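Local coordinates for protein acyl-CoA thioester hydrolase HI0827 (Haemophilus influenzae Rd KW20, PDB 3BJK) that probably hydrolyses the thioester bond of a broad range of acyl-coenzyme A molecules, working as a hotdog-fold hexamer built as a trimer of dimers, at residues N30-M42 / M66-C80. The protein carries 1 engineered substitution. Residues are numbered along the deposited sequence; the frame is centred on the assembly and turned at random.
Sequences NGDIFGGWIMSQM and MNFIKPISVGDVVCC. With EDO (1,2-ethanediol), chain U.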
# COMPACT_ATOMS: atom_id res chain seq x y z
N ASN C 30 7.30 -9.07 -14.38
CA ASN C 30 8.12 -10.26 -14.59
C ASN C 30 8.14 -11.17 -13.39
O ASN C 30 8.59 -12.29 -13.49
CB ASN C 30 9.57 -9.89 -14.98
CG ASN C 30 10.24 -11.01 -15.77
OD1 ASN C 30 9.77 -11.37 -16.85
ND2 ASN C 30 11.32 -11.59 -15.22
N GLY C 31 7.65 -10.70 -12.26
CA GLY C 31 7.68 -11.49 -11.03
C GLY C 31 8.85 -11.19 -10.12
O GLY C 31 8.85 -11.62 -8.98
N ASP C 32 9.81 -10.40 -10.61
CA ASP C 32 10.92 -9.97 -9.77
C ASP C 32 10.50 -8.79 -8.93
O ASP C 32 9.47 -8.16 -9.21
CB ASP C 32 12.11 -9.55 -10.63
CG ASP C 32 12.62 -10.68 -11.51
OD1 ASP C 32 12.78 -11.80 -11.01
OD2 ASP C 32 12.87 -10.42 -12.69
N ILE C 33 11.29 -8.45 -7.92
CA ILE C 33 11.03 -7.19 -7.18
C ILE C 33 11.19 -5.91 -8.07
O ILE C 33 12.17 -5.72 -8.75
CB ILE C 33 11.88 -7.12 -5.86
CG1 ILE C 33 11.45 -8.24 -4.86
CG2 ILE C 33 11.83 -5.75 -5.19
CD1 ILE C 33 9.98 -8.21 -4.29
N PHE C 34 10.17 -5.05 -8.02
CA PHE C 34 10.19 -3.73 -8.69
C PHE C 34 11.42 -2.84 -8.32
O PHE C 34 11.72 -2.64 -7.17
CB PHE C 34 8.83 -3.01 -8.35
CG PHE C 34 8.73 -1.62 -8.85
CD1 PHE C 34 9.10 -1.30 -10.17
CD2 PHE C 34 8.19 -0.61 -8.05
CE1 PHE C 34 8.99 0.03 -10.68
CE2 PHE C 34 8.05 0.70 -8.54
CZ PHE C 34 8.46 1.03 -9.88
N GLY C 35 12.16 -2.37 -9.34
CA GLY C 35 13.31 -1.46 -9.17
C GLY C 35 13.01 -0.25 -8.30
O GLY C 35 13.85 0.18 -7.54
N GLY C 36 11.80 0.27 -8.41
CA GLY C 36 11.31 1.38 -7.57
C GLY C 36 11.34 1.08 -6.09
O GLY C 36 11.67 1.95 -5.28
N TRP C 37 11.03 -0.15 -5.72
CA TRP C 37 11.06 -0.56 -4.32
C TRP C 37 12.51 -0.59 -3.86
O TRP C 37 12.80 -0.17 -2.75
CB TRP C 37 10.36 -1.92 -4.12
CG TRP C 37 10.40 -2.44 -2.69
CD1 TRP C 37 9.52 -2.16 -1.70
CD2 TRP C 37 11.43 -3.30 -2.09
NE1 TRP C 37 9.90 -2.80 -0.54
CE2 TRP C 37 11.04 -3.53 -0.76
CE3 TRP C 37 12.60 -3.90 -2.57
CZ2 TRP C 37 11.79 -4.32 0.12
CZ3 TRP C 37 13.33 -4.72 -1.72
CH2 TRP C 37 12.91 -4.93 -0.37
N ILE C 38 13.40 -1.13 -4.70
CA ILE C 38 14.84 -1.22 -4.37
C ILE C 38 15.41 0.19 -4.14
O ILE C 38 16.06 0.46 -3.14
CB ILE C 38 15.69 -1.99 -5.48
CG1 ILE C 38 15.12 -3.39 -5.74
CG2 ILE C 38 17.18 -2.04 -5.08
CD1 ILE C 38 15.75 -4.17 -6.91
N MET C 39 15.13 1.10 -5.08
CA MET C 39 15.54 2.52 -4.95
C MET C 39 15.07 3.18 -3.65
O MET C 39 15.86 3.92 -3.01
CB MET C 39 15.02 3.30 -6.15
CG MET C 39 15.66 2.87 -7.47
SD MET C 39 15.33 3.97 -8.87
CE MET C 39 13.77 3.53 -9.34
N SER C 40 13.81 2.92 -3.27
CA SER C 40 13.21 3.41 -2.03
C SER C 40 13.92 2.89 -0.82
O SER C 40 14.19 3.66 0.12
CB SER C 40 11.74 3.04 -1.93
OG SER C 40 11.00 3.67 -2.92
N GLN C 41 14.24 1.58 -0.82
CA GLN C 41 15.01 0.95 0.29
C GLN C 41 16.38 1.63 0.41
O GLN C 41 16.80 2.01 1.49
CB GLN C 41 15.20 -0.57 0.05
CG GLN C 41 13.99 -1.36 0.24
CD GLN C 41 13.50 -1.40 1.69
OE1 GLN C 41 12.46 -0.88 1.95
NE2 GLN C 41 14.30 -1.94 2.64
N MET C 42 17.09 1.80 -0.70
CA MET C 42 18.40 2.50 -0.71
C MET C 42 18.26 3.91 -0.19
O MET C 42 19.06 4.31 0.62
CB MET C 42 19.02 2.51 -2.09
CG MET C 42 19.40 1.09 -2.61
SD MET C 42 20.45 1.10 -4.08
CE MET C 42 19.28 1.58 -5.30
N MET C 66 23.29 4.83 -10.08
CA MET C 66 22.77 3.59 -9.58
C MET C 66 22.97 2.51 -10.61
O MET C 66 22.89 2.75 -11.81
CB MET C 66 21.29 3.60 -9.31
CG MET C 66 20.78 4.67 -8.54
SD MET C 66 18.99 4.32 -8.29
CE MET C 66 18.48 5.97 -7.78
N ASN C 67 23.25 1.32 -10.12
CA ASN C 67 23.46 0.15 -10.97
C ASN C 67 22.59 -0.98 -10.46
O ASN C 67 22.68 -1.32 -9.28
CB ASN C 67 24.93 -0.26 -10.98
CG ASN C 67 25.81 0.79 -11.59
OD1 ASN C 67 25.84 0.92 -12.80
ND2 ASN C 67 26.46 1.60 -10.75
N PHE C 68 21.73 -1.52 -11.33
CA PHE C 68 20.90 -2.66 -11.02
C PHE C 68 21.63 -3.84 -11.56
O PHE C 68 21.74 -4.01 -12.77
CB PHE C 68 19.48 -2.53 -11.62
CG PHE C 68 18.75 -1.32 -11.11
CD1 PHE C 68 18.02 -1.38 -9.93
CD2 PHE C 68 18.77 -0.13 -11.84
CE1 PHE C 68 17.37 -0.23 -9.42
CE2 PHE C 68 18.09 1.02 -11.35
CZ PHE C 68 17.43 0.94 -10.14
N ILE C 69 22.22 -4.63 -10.67
CA ILE C 69 23.17 -5.68 -11.11
C ILE C 69 22.51 -7.04 -11.34
O ILE C 69 22.75 -7.69 -12.35
CB ILE C 69 24.36 -5.82 -10.10
CG1 ILE C 69 25.04 -4.45 -9.92
CG2 ILE C 69 25.33 -6.86 -10.58
CD1 ILE C 69 25.72 -4.23 -8.56
N LYS C 70 21.69 -7.44 -10.36
CA LYS C 70 20.99 -8.70 -10.34
C LYS C 70 19.59 -8.45 -9.85
O LYS C 70 19.35 -7.54 -9.05
CB LYS C 70 21.74 -9.73 -9.45
CG LYS C 70 23.18 -10.11 -9.94
CD LYS C 70 24.10 -10.53 -8.70
CE LYS C 70 25.71 -10.55 -8.88
NZ LYS C 70 26.51 -9.56 -7.93
N PRO C 71 18.63 -9.27 -10.30
CA PRO C 71 17.28 -9.14 -9.78
C PRO C 71 17.11 -9.63 -8.33
O PRO C 71 17.86 -10.49 -7.87
CB PRO C 71 16.45 -9.99 -10.74
CG PRO C 71 17.36 -10.95 -11.32
CD PRO C 71 18.74 -10.34 -11.32
N ILE C 72 16.12 -9.10 -7.64
CA ILE C 72 15.71 -9.63 -6.33
C ILE C 72 14.47 -10.47 -6.46
O ILE C 72 13.58 -10.15 -7.22
CB ILE C 72 15.46 -8.46 -5.29
CG1 ILE C 72 16.71 -7.65 -5.07
CG2 ILE C 72 14.93 -9.02 -3.96
CD1 ILE C 72 16.53 -6.49 -4.20
N SER C 73 14.41 -11.57 -5.72
CA SER C 73 13.27 -12.47 -5.75
C SER C 73 12.40 -12.32 -4.50
O SER C 73 12.89 -12.03 -3.42
CB SER C 73 13.72 -13.92 -5.84
OG SER C 73 14.34 -14.14 -7.09
N VAL C 74 11.13 -12.60 -4.66
CA VAL C 74 10.23 -12.74 -3.50
C VAL C 74 10.80 -13.74 -2.47
O VAL C 74 11.21 -14.84 -2.82
CB VAL C 74 8.80 -13.18 -3.93
CG1 VAL C 74 7.92 -13.48 -2.73
CG2 VAL C 74 8.17 -12.10 -4.76
N GLY C 75 10.79 -13.36 -1.20
CA GLY C 75 11.27 -14.26 -0.17
C GLY C 75 12.77 -14.11 0.15
O GLY C 75 13.20 -14.68 1.15
N ASP C 76 13.53 -13.37 -0.67
CA ASP C 76 14.94 -13.04 -0.40
C ASP C 76 14.97 -12.10 0.83
O ASP C 76 14.12 -11.26 0.98
CB ASP C 76 15.58 -12.22 -1.57
CG ASP C 76 15.97 -13.07 -2.78
OD1 ASP C 76 15.85 -14.31 -2.76
OD2 ASP C 76 16.37 -12.43 -3.79
N VAL C 77 15.98 -12.25 1.67
CA VAL C 77 16.29 -11.27 2.71
C VAL C 77 17.09 -10.20 2.01
O VAL C 77 18.02 -10.52 1.26
CB VAL C 77 17.07 -11.89 3.84
CG1 VAL C 77 17.54 -10.81 4.82
CG2 VAL C 77 16.26 -12.96 4.53
N VAL C 78 16.72 -8.93 2.21
CA VAL C 78 17.33 -7.80 1.54
C VAL C 78 17.96 -6.84 2.58
O VAL C 78 17.24 -6.34 3.46
CB VAL C 78 16.33 -7.06 0.64
CG1 VAL C 78 16.98 -5.84 -0.09
CG2 VAL C 78 15.70 -8.05 -0.37
N CYS C 79 19.28 -6.65 2.47
CA CYS C 79 20.07 -5.74 3.33
C CYS C 79 20.63 -4.59 2.54
O CYS C 79 21.08 -4.81 1.40
CB CYS C 79 21.29 -6.45 3.91
SG CYS C 79 20.88 -7.84 4.91
N CYS C 80 20.70 -3.40 3.16
CA CYS C 80 21.32 -2.20 2.55
C CYS C 80 22.47 -1.77 3.45
O CYS C 80 22.29 -1.65 4.64
CB CYS C 80 20.34 -1.05 2.41
SG CYS C 80 19.02 -1.33 1.18
C1 EDO U . 5.08 -13.06 -6.83
O1 EDO U . 5.04 -13.95 -5.71
C2 EDO U . 5.73 -13.73 -8.04
O2 EDO U . 7.13 -13.48 -8.13
O HOH W 1 10.42 -13.56 -7.22
O HOH W 2 14.55 -7.12 -8.93
O HOH W 3 16.95 -3.45 2.94
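The F68 ring meets M39 edge-on: CG of M39 lies in the ring plane, 3.7 Å from CZ of F68, and SD of M39 also sits at the edge, a Met-aromatic contact. The W37 indole carries CG of Q41 on one face, and its edge receives V78 and CD1 of I72, with CH2 of W37 4.2 Å from CB of V78. I38 and I72 meet tip to tip, CD1 to CD1 at 3.7 Å. M39, with CG beside its backbone N (chi1 -65°) and SD carried onward by an extended chi2 (-169°), crosses M66 at about a right angle, their SD atoms 3.7 Å apart; CE of M42 reaches the same M66 sulfur. Ahead of the helix, I33 N donates to I72 O (2.9 Å) in a nearly straight bond, 178° at the hydrogen. Water 2 bridges I33 O to I72 N, and water 1 joins G31 O to V74 N. Farther along the helix, water 3 links NE2 of Q41 to V78 O. Here the hotdog helix 35-54 packs on its sheet, beside the dimer interface, where M39 also touches A43 of a second subunit. Directional backbone bonds thus fix 31-33 against 72-74, whereas the helix rests mainly on less directional apolar and sulfur contacts, plus one water-bridged amide.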